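Local coordinates for protein exodeoxyribonuclease (Neisseria meningitidis, PDB 2JC5) that probably cuts DNA at abasic sites as a metal-dependent AP endonuclease of the AP/ExoA repair family, with possible 3'-5' exonuclease activity, at residues A[188-193]-A[219-225]; A[18-23]-A[239-245]; A[84-89]-A[125-130]. The contacts are given in a common frame with arbitrary orientation. Numbering follows the deposited sequence.

Interaction 1. Residues A[188-193]-A[219-225]; sequences WTDMWR and RIDYQMV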
# COMPACT_ATOMS: atom_id res chain seq x y z
N TRP A 188 -11.69 10.29 -3.05
CA TRP A 188 -10.35 9.78 -3.38
C TRP A 188 -10.35 9.11 -4.75
O TRP A 188 -11.35 8.51 -5.17
CB TRP A 188 -9.85 8.80 -2.32
CG TRP A 188 -9.54 9.44 -1.01
CD1 TRP A 188 -10.40 9.69 0.00
CD2 TRP A 188 -8.27 9.95 -0.61
NE1 TRP A 188 -9.75 10.31 1.03
CE2 TRP A 188 -8.44 10.49 0.68
CE3 TRP A 188 -7.02 10.00 -1.21
CZ2 TRP A 188 -7.38 11.06 1.39
CZ3 TRP A 188 -5.96 10.56 -0.49
CH2 TRP A 188 -6.16 11.08 0.79
N THR A 189 -9.22 9.20 -5.45
CA THR A 189 -9.07 8.57 -6.76
C THR A 189 -8.27 7.28 -6.61
O THR A 189 -7.15 7.31 -6.12
CB THR A 189 -8.35 9.51 -7.75
OG1 THR A 189 -9.17 10.66 -7.99
CG2 THR A 189 -8.04 8.84 -9.09
N ASP A 190 -8.83 6.18 -7.11
CA ASP A 190 -8.14 4.90 -7.22
C ASP A 190 -7.29 5.04 -8.47
O ASP A 190 -7.80 4.96 -9.60
CB ASP A 190 -9.21 3.80 -7.30
CG ASP A 190 -8.66 2.45 -7.58
OD1 ASP A 190 -7.44 2.33 -7.88
OD2 ASP A 190 -9.47 1.48 -7.50
N MET A 191 -6.00 5.27 -8.30
CA MET A 191 -5.20 5.78 -9.40
C MET A 191 -5.12 4.79 -10.56
O MET A 191 -5.22 5.18 -11.73
CB MET A 191 -3.80 6.17 -8.94
CG MET A 191 -3.19 7.27 -9.77
SD MET A 191 -4.10 8.85 -9.75
CE MET A 191 -4.93 8.89 -11.35
N TRP A 192 -4.94 3.51 -10.24
CA TRP A 192 -4.84 2.50 -11.28
C TRP A 192 -6.12 2.44 -12.12
O TRP A 192 -6.09 2.43 -13.35
CB TRP A 192 -4.59 1.10 -10.69
CG TRP A 192 -4.53 0.08 -11.76
CD1 TRP A 192 -5.55 -0.69 -12.23
CD2 TRP A 192 -3.39 -0.21 -12.59
NE1 TRP A 192 -5.11 -1.47 -13.29
CE2 TRP A 192 -3.79 -1.20 -13.52
CE3 TRP A 192 -2.07 0.26 -12.63
CZ2 TRP A 192 -2.92 -1.73 -14.46
CZ3 TRP A 192 -1.21 -0.28 -13.56
CH2 TRP A 192 -1.64 -1.25 -14.47
N ARG A 193 -7.26 2.37 -11.44
CA ARG A 193 -8.53 2.16 -12.13
C ARG A 193 -8.89 3.39 -12.94
O ARG A 193 -9.52 3.28 -14.00
CB ARG A 193 -9.63 1.84 -11.13
CG ARG A 193 -10.98 1.55 -11.71
CD ARG A 193 -10.99 0.47 -12.73
NE ARG A 193 -10.48 -0.81 -12.24
CZ ARG A 193 -9.52 -1.54 -12.80
NH1 ARG A 193 -8.88 -1.15 -13.90
NH2 ARG A 193 -9.18 -2.69 -12.23
N ARG A 219 -6.47 -7.50 -7.23
CA ARG A 219 -5.92 -6.16 -7.09
C ARG A 219 -6.33 -5.62 -5.71
O ARG A 219 -7.45 -5.14 -5.51
CB ARG A 219 -6.42 -5.23 -8.19
CG ARG A 219 -5.72 -3.88 -8.16
CD ARG A 219 -6.12 -3.05 -9.33
NE ARG A 219 -7.49 -2.57 -9.22
CZ ARG A 219 -7.84 -1.38 -8.75
NH1 ARG A 219 -6.91 -0.51 -8.33
NH2 ARG A 219 -9.12 -1.06 -8.70
N ILE A 220 -5.42 -5.78 -4.75
CA ILE A 220 -5.66 -5.34 -3.37
C ILE A 220 -4.70 -4.24 -2.91
O ILE A 220 -4.84 -3.74 -1.80
CB ILE A 220 -5.68 -6.53 -2.39
CG1 ILE A 220 -4.37 -7.31 -2.45
CG2 ILE A 220 -6.90 -7.41 -2.66
CD1 ILE A 220 -4.24 -8.41 -1.37
N ASP A 221 -3.74 -3.87 -3.77
CA ASP A 221 -2.80 -2.79 -3.50
C ASP A 221 -3.24 -1.60 -4.33
O ASP A 221 -3.65 -1.75 -5.48
CB ASP A 221 -1.39 -3.22 -3.87
CG ASP A 221 -0.92 -4.41 -3.04
OD1 ASP A 221 -0.39 -4.19 -1.92
OD2 ASP A 221 -1.07 -5.57 -3.50
N TYR A 222 -3.17 -0.42 -3.72
CA TYR A 222 -3.68 0.81 -4.34
C TYR A 222 -2.74 1.97 -4.10
O TYR A 222 -2.00 2.00 -3.12
CB TYR A 222 -5.01 1.25 -3.71
CG TYR A 222 -6.18 0.33 -3.82
CD1 TYR A 222 -6.29 -0.78 -3.00
CD2 TYR A 222 -7.21 0.59 -4.71
CE1 TYR A 222 -7.37 -1.62 -3.10
CE2 TYR A 222 -8.30 -0.23 -4.79
CZ TYR A 222 -8.38 -1.34 -3.97
OH TYR A 222 -9.50 -2.15 -4.05
N GLN A 223 -2.86 2.97 -4.96
CA GLN A 223 -2.49 4.35 -4.63
C GLN A 223 -3.77 5.18 -4.70
O GLN A 223 -4.33 5.35 -5.77
CB GLN A 223 -1.41 4.87 -5.59
CG GLN A 223 -0.09 4.10 -5.44
CD GLN A 223 1.15 4.77 -6.05
OE1 GLN A 223 1.20 5.98 -6.29
NE2 GLN A 223 2.17 3.97 -6.27
N MET A 224 -4.26 5.59 -3.54
CA MET A 224 -5.43 6.47 -3.46
C MET A 224 -4.94 7.91 -3.39
O MET A 224 -4.11 8.22 -2.54
CB MET A 224 -6.29 6.17 -2.22
CG MET A 224 -6.96 4.81 -2.25
SD MET A 224 -8.29 4.75 -3.48
CE MET A 224 -9.14 3.27 -2.93
N VAL A 225 -5.45 8.77 -4.26
CA VAL A 225 -4.85 10.09 -4.48
C VAL A 225 -5.89 11.21 -4.40
O VAL A 225 -7.04 11.04 -4.81
CB VAL A 225 -4.12 10.10 -5.86
CG1 VAL A 225 -3.32 11.37 -6.07
CG2 VAL A 225 -3.19 8.88 -5.98
O HOH W 1 -9.17 12.44 -5.88
O HOH W 2 -4.65 2.20 -7.44
O HOH W 3 -12.19 -1.24 -9.90
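Arg219 and Val225 bury the most surface here, with Asp190 as the partner of Arg219. The short strand 189-190 pairs antiparallel with the end of strand 217-225. Thr189 and Val225 form a hydrogen-bonded pair: Thr189 N donates to Val225 O at 2.9 Å, and Val225 N donates to Thr189 O at 2.9 Å. Water 1 bridges Thr189 OG1 and Val225 O. On the same face, Val225 CG2 packs on Met191 SD at 3.9 Å. Asp190 and Met224 are the next, non-hydrogen-bonded pair. Their side chains share the other face, and Asp190 CB lies 4.0 Å from Met224 SD. Asp190 is also the N-cap of helix 191-195. The helix start stays tied to the strand, since Met191 N donates to Gln223 O at 3.0 Å.

The Asp190 carboxylate meets the guanidinium of Arg219 end-on, in a two-pronged salt bridge. Arg219 NH1 binds Asp190 OD1 at 2.9 Å and Arg219 NH2 binds Asp190 OD2 at 2.8 Å. Trp192 CD1 lies over one face of that guanidinium. Arg193 NH2 comes within 3.5 Å of Arg219 NE, and Asp158 forms salt bridges with both arginines. On strand 217-225, Asp221, predicted to be important for catalysis, is hydrogen-bonded through OD2 to His247. The chemistry implies a buried strand-to-helix turn held by backbone pairing and by charges matched within the fold.

Interaction 2. Residues A[18-23]-A[239-245]; sequences KGFYEY and YKDEKFS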
# COMPACT_ATOMS: atom_id res chain seq x y z
N LYS A 18 15.61 -11.73 -2.64
CA LYS A 18 15.04 -11.90 -3.98
C LYS A 18 15.28 -10.72 -4.91
O LYS A 18 14.74 -10.69 -6.01
CB LYS A 18 13.54 -12.15 -3.87
CG LYS A 18 13.15 -13.42 -3.17
CD LYS A 18 11.64 -13.50 -3.00
CE LYS A 18 11.20 -14.67 -2.15
NZ LYS A 18 11.57 -15.97 -2.71
N GLY A 19 16.10 -9.76 -4.50
CA GLY A 19 16.51 -8.66 -5.37
C GLY A 19 15.80 -7.36 -5.15
O GLY A 19 15.98 -6.42 -5.92
N PHE A 20 14.97 -7.27 -4.11
CA PHE A 20 14.20 -6.07 -3.91
C PHE A 20 15.09 -4.86 -3.64
O PHE A 20 14.77 -3.75 -4.07
CB PHE A 20 13.15 -6.24 -2.80
CG PHE A 20 12.20 -5.08 -2.69
CD1 PHE A 20 11.24 -4.86 -3.66
CD2 PHE A 20 12.30 -4.18 -1.66
CE1 PHE A 20 10.38 -3.76 -3.59
CE2 PHE A 20 11.45 -3.08 -1.57
CZ PHE A 20 10.48 -2.89 -2.55
N TYR A 21 16.20 -5.06 -2.93
CA TYR A 21 17.08 -3.94 -2.62
C TYR A 21 17.59 -3.28 -3.91
O TYR A 21 17.58 -2.05 -4.05
CB TYR A 21 18.26 -4.40 -1.77
CG TYR A 21 19.19 -3.28 -1.40
CD1 TYR A 21 18.79 -2.30 -0.53
CD2 TYR A 21 20.50 -3.21 -1.92
CE1 TYR A 21 19.62 -1.28 -0.16
CE2 TYR A 21 21.34 -2.17 -1.55
CZ TYR A 21 20.89 -1.20 -0.67
OH TYR A 21 21.71 -0.15 -0.26
N GLU A 22 18.05 -4.10 -4.85
CA GLU A 22 18.59 -3.58 -6.09
C GLU A 22 17.50 -2.87 -6.88
O GLU A 22 17.74 -1.82 -7.49
CB GLU A 22 19.23 -4.70 -6.90
CG GLU A 22 20.53 -5.24 -6.30
CD GLU A 22 20.34 -6.28 -5.20
OE1 GLU A 22 19.20 -6.64 -4.87
OE2 GLU A 22 21.36 -6.78 -4.66
N TYR A 23 16.30 -3.42 -6.83
CA TYR A 23 15.15 -2.83 -7.50
C TYR A 23 14.81 -1.44 -6.96
O TYR A 23 14.40 -0.57 -7.73
CB TYR A 23 13.94 -3.76 -7.35
CG TYR A 23 12.65 -3.20 -7.93
CD1 TYR A 23 12.47 -3.10 -9.29
CD2 TYR A 23 11.62 -2.79 -7.09
CE1 TYR A 23 11.30 -2.56 -9.82
CE2 TYR A 23 10.45 -2.27 -7.60
CZ TYR A 23 10.29 -2.15 -8.96
OH TYR A 23 9.11 -1.64 -9.46
N TYR A 239 4.73 -4.07 -11.60
CA TYR A 239 6.04 -4.58 -11.99
C TYR A 239 6.12 -6.09 -11.76
O TYR A 239 5.97 -6.57 -10.62
CB TYR A 239 7.16 -3.88 -11.22
CG TYR A 239 8.54 -4.38 -11.61
CD1 TYR A 239 9.12 -4.01 -12.82
CD2 TYR A 239 9.24 -5.23 -10.78
CE1 TYR A 239 10.36 -4.47 -13.17
CE2 TYR A 239 10.50 -5.69 -11.13
CZ TYR A 239 11.06 -5.30 -12.32
OH TYR A 239 12.30 -5.74 -12.71
N LYS A 240 6.35 -6.83 -12.85
CA LYS A 240 6.36 -8.27 -12.83
C LYS A 240 7.58 -8.90 -13.49
O LYS A 240 7.63 -10.11 -13.64
CB LYS A 240 5.05 -8.81 -13.43
CG LYS A 240 3.85 -8.51 -12.53
CD LYS A 240 2.52 -8.59 -13.22
CE LYS A 240 2.11 -9.99 -13.47
NZ LYS A 240 0.78 -9.99 -14.15
N ASP A 241 8.59 -8.11 -13.83
CA ASP A 241 9.77 -8.67 -14.51
C ASP A 241 10.61 -9.51 -13.56
O ASP A 241 11.33 -10.39 -13.99
CB ASP A 241 10.65 -7.57 -15.13
CG ASP A 241 9.97 -6.81 -16.25
OD1 ASP A 241 8.93 -7.27 -16.75
OD2 ASP A 241 10.48 -5.73 -16.63
N GLU A 242 10.52 -9.20 -12.26
CA GLU A 242 11.11 -10.00 -11.20
C GLU A 242 10.03 -10.20 -10.15
O GLU A 242 9.08 -9.43 -10.10
CB GLU A 242 12.28 -9.28 -10.54
CG GLU A 242 13.38 -8.79 -11.46
CD GLU A 242 14.25 -7.78 -10.74
OE1 GLU A 242 15.11 -8.20 -9.96
OE2 GLU A 242 14.01 -6.56 -10.91
N LYS A 243 10.22 -11.21 -9.31
CA LYS A 243 9.27 -11.57 -8.26
C LYS A 243 9.96 -11.49 -6.91
O LYS A 243 10.93 -12.23 -6.66
CB LYS A 243 8.74 -12.98 -8.51
CG LYS A 243 7.64 -13.44 -7.57
CD LYS A 243 6.36 -12.72 -7.86
CE LYS A 243 5.12 -13.46 -7.33
NZ LYS A 243 4.09 -12.45 -7.04
N PHE A 244 9.46 -10.60 -6.05
CA PHE A 244 10.07 -10.30 -4.75
C PHE A 244 9.22 -10.73 -3.57
O PHE A 244 9.69 -10.68 -2.43
CB PHE A 244 10.24 -8.79 -4.58
CG PHE A 244 10.92 -8.11 -5.73
CD1 PHE A 244 12.19 -8.48 -6.10
CD2 PHE A 244 10.32 -7.07 -6.40
CE1 PHE A 244 12.84 -7.83 -7.14
CE2 PHE A 244 10.97 -6.44 -7.45
CZ PHE A 244 12.24 -6.82 -7.81
N SER A 245 7.99 -11.13 -3.85
CA SER A 245 6.96 -11.18 -2.85
C SER A 245 5.76 -11.87 -3.48
O SER A 245 5.74 -12.07 -4.70
CB SER A 245 6.58 -9.74 -2.45
OG SER A 245 5.41 -9.68 -1.68
O HOH W 4 15.39 -10.74 -9.05
O HOH W 5 16.79 -6.76 -8.59
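An aromatic cluster of Phe20, Tyr23, Tyr239 and Phe244 joins the start of helix 20-26 to the loop between strands 233-238 and 250-254. Phe244 has the most surface covered. Phe20 turns its ring edge to the face of Phe244, with centroids 5.4 Å apart and planes at 75°. Phe20 CA sits over the same ring, 4.1 Å from its centroid, as a CH-pi contact. Tyr23 CB touches Phe244 CZ at 3.5 Å, and the Tyr23 ring forms an offset stack with Tyr239, centroids 4.5 Å apart. Gly19 is the helix N-cap, and its backbone packs against Phe244, with Gly19 C 3.6 Å from Phe244 CE1. Water 4 links Lys18 O to Glu242 OE1, and water 5 links Gly19 O to the same oxygen. Tyr239 OH donates to Glu242 OE2 at 2.6 Å. Ser245 leads into Asp246, a manganese ligand in another structure of this protein. Direct contact is therefore aromatic and apolar, while polar links between the segments run through water.

Interaction 3. Residues A[84-89]-A[125-130]; sequences MGIEEF and RFLDAF
Residues 125-130 are a regular piece of helix 117-139. Residues 84-89 start as a turn, with Gly85 at positive phi (81°/15°). Ile86 is the N-cap, and the short helix 87-90 follows. The closest CA pairs are Phe89 with Phe126 at 7.5 Å, Ile86 with Ala129 at 8.5 Å and Met84 with Phe130 at 8.6 Å. Phe89 (chi1 m) presents its ring face to the edge of Phe126 (chi1 t), in an edge-to-face pair with centroids 5.0 Å apart and planes at 65°. This packs a short helix of the loop between strands 79-82 and 95-100 onto the long helix of the DNase I-like fold. Phe89 CE2 and Ile86 CD1 approach Ala129 CB at 3.7 and 3.6 Å. Met84 (mtm) sends its CE to 3.4 Å from Phe126 CE2. Its SD makes Met-aromatic contacts with the rings of Phe126 and Phe130, 4.8 and 5.0 Å from their centroids. A salt bridge joins Glu88 OE2 to Arg125 NH2, modelled at a very short 2.0 Å; both side chains have two conformers.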
# COMPACT_ATOMS: atom_id res chain seq x y z
N MET A 84 -1.26 5.94 13.77
CA MET A 84 -2.54 6.66 13.68
C MET A 84 -3.00 7.25 15.01
O MET A 84 -3.98 8.03 15.06
CB MET A 84 -3.61 5.67 13.23
CG MET A 84 -3.35 5.12 11.87
SD MET A 84 -4.72 4.17 11.24
CE MET A 84 -4.76 2.81 12.40
N GLY A 85 -2.32 6.90 16.10
CA GLY A 85 -2.76 7.32 17.45
C GLY A 85 -3.87 6.45 18.03
O GLY A 85 -4.53 6.83 19.00
N ILE A 86 -4.10 5.29 17.44
CA ILE A 86 -5.05 4.32 17.96
C ILE A 86 -4.24 3.12 18.39
O ILE A 86 -3.70 2.41 17.56
CB ILE A 86 -6.12 3.95 16.92
CG1 ILE A 86 -6.80 5.21 16.38
CG2 ILE A 86 -7.11 2.97 17.55
CD1 ILE A 86 -7.72 4.97 15.22
N GLU A 87 -4.14 2.93 19.70
CA GLU A 87 -3.25 1.92 20.26
C GLU A 87 -3.47 0.54 19.66
O GLU A 87 -2.49 -0.13 19.29
CB GLU A 87 -3.41 1.88 21.79
CG GLU A 87 -2.58 0.81 22.44
N GLU A 88 -4.73 0.12 19.55
CA GLU A 88 -5.07 -1.23 19.08
C GLU A 88 -4.39 -1.55 17.75
O GLU A 88 -3.91 -2.66 17.54
CB GLU A 88 -6.59 -1.41 18.92
CG GLU A 88 -7.00 -2.85 18.61
CD GLU A 88 -8.48 -3.04 18.33
OE1 GLU A 88 -9.30 -2.13 18.58
OE2 GLU A 88 -8.82 -4.14 17.83
N PHE A 89 -4.38 -0.58 16.84
CA PHE A 89 -3.86 -0.80 15.51
C PHE A 89 -2.38 -0.46 15.44
O PHE A 89 -1.61 -1.13 14.75
CB PHE A 89 -4.65 0.04 14.50
CG PHE A 89 -6.15 -0.17 14.57
CD1 PHE A 89 -6.69 -1.45 14.55
CD2 PHE A 89 -7.01 0.90 14.63
CE1 PHE A 89 -8.09 -1.64 14.62
CE2 PHE A 89 -8.40 0.72 14.69
CZ PHE A 89 -8.92 -0.55 14.69
N ARG A 125 -13.32 -2.92 12.26
CA ARG A 125 -13.05 -1.81 13.16
C ARG A 125 -11.98 -0.86 12.59
O ARG A 125 -12.06 0.35 12.75
CB ARG A 125 -12.69 -2.33 14.56
CG ARG A 125 -13.88 -2.97 15.25
CD ARG A 125 -13.66 -3.16 16.73
NE ARG A 125 -12.67 -4.19 17.01
CZ ARG A 125 -11.39 -3.97 17.34
NH1 ARG A 125 -10.90 -2.74 17.44
NH2 ARG A 125 -10.59 -5.01 17.59
N PHE A 126 -10.97 -1.40 11.91
CA PHE A 126 -9.99 -0.56 11.25
C PHE A 126 -10.61 0.32 10.16
O PHE A 126 -10.35 1.52 10.06
CB PHE A 126 -8.90 -1.43 10.65
CG PHE A 126 -7.72 -0.66 10.14
CD1 PHE A 126 -7.76 0.00 8.92
CD2 PHE A 126 -6.57 -0.60 10.89
CE1 PHE A 126 -6.67 0.72 8.47
CE2 PHE A 126 -5.46 0.10 10.44
CZ PHE A 126 -5.52 0.76 9.23
N LEU A 127 -11.46 -0.28 9.34
CA LEU A 127 -12.16 0.47 8.32
C LEU A 127 -12.93 1.65 8.93
O LEU A 127 -12.92 2.74 8.39
CB LEU A 127 -13.12 -0.42 7.52
CG LEU A 127 -12.59 -1.60 6.70
CD1 LEU A 127 -13.68 -2.11 5.72
CD2 LEU A 127 -11.29 -1.28 5.99
N ASP A 128 -13.61 1.40 10.05
CA ASP A 128 -14.41 2.45 10.66
C ASP A 128 -13.58 3.54 11.30
O ASP A 128 -13.98 4.71 11.30
CB ASP A 128 -15.37 1.85 11.70
CG ASP A 128 -16.46 1.02 11.08
OD1 ASP A 128 -16.82 1.25 9.91
OD2 ASP A 128 -16.99 0.11 11.77
N ALA A 129 -12.41 3.18 11.84
CA ALA A 129 -11.49 4.17 12.42
C ALA A 129 -10.73 4.95 11.37
O ALA A 129 -10.39 6.10 11.58
CB ALA A 129 -10.50 3.49 13.38
N PHE A 130 -10.44 4.30 10.25
CA PHE A 130 -9.63 4.93 9.22
C PHE A 130 -10.45 5.82 8.29
O PHE A 130 -9.93 6.81 7.80
CB PHE A 130 -8.88 3.84 8.43
CG PHE A 130 -7.79 4.37 7.53
CD1 PHE A 130 -6.80 5.21 8.03
CD2 PHE A 130 -7.72 4.00 6.20
CE1 PHE A 130 -5.79 5.68 7.22
CE2 PHE A 130 -6.68 4.48 5.38
CZ PHE A 130 -5.74 5.32 5.90

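Interaction 1 lies in the core, about 9 Å from the chain centre. Interactions 2 and 3 are partly buried, each about 16 Å out and on opposite sides of that centre. No secondary-structure element is common to two contacts. Interaction 1 adds the short strand 189-190 to the sheet beside strand 217-225 and depends on backbone hydrogen bonds and buried charge. The other two join helices to neighbouring parts through aromatic packing. Interaction 2 adds water bridges, whereas interaction 3 adds methionine sulfur and an outer salt bridge. Along the chain, 18-23 with 239-245 encloses both other contacts, and interaction 3 closes before interaction 1 opens. None of them touch.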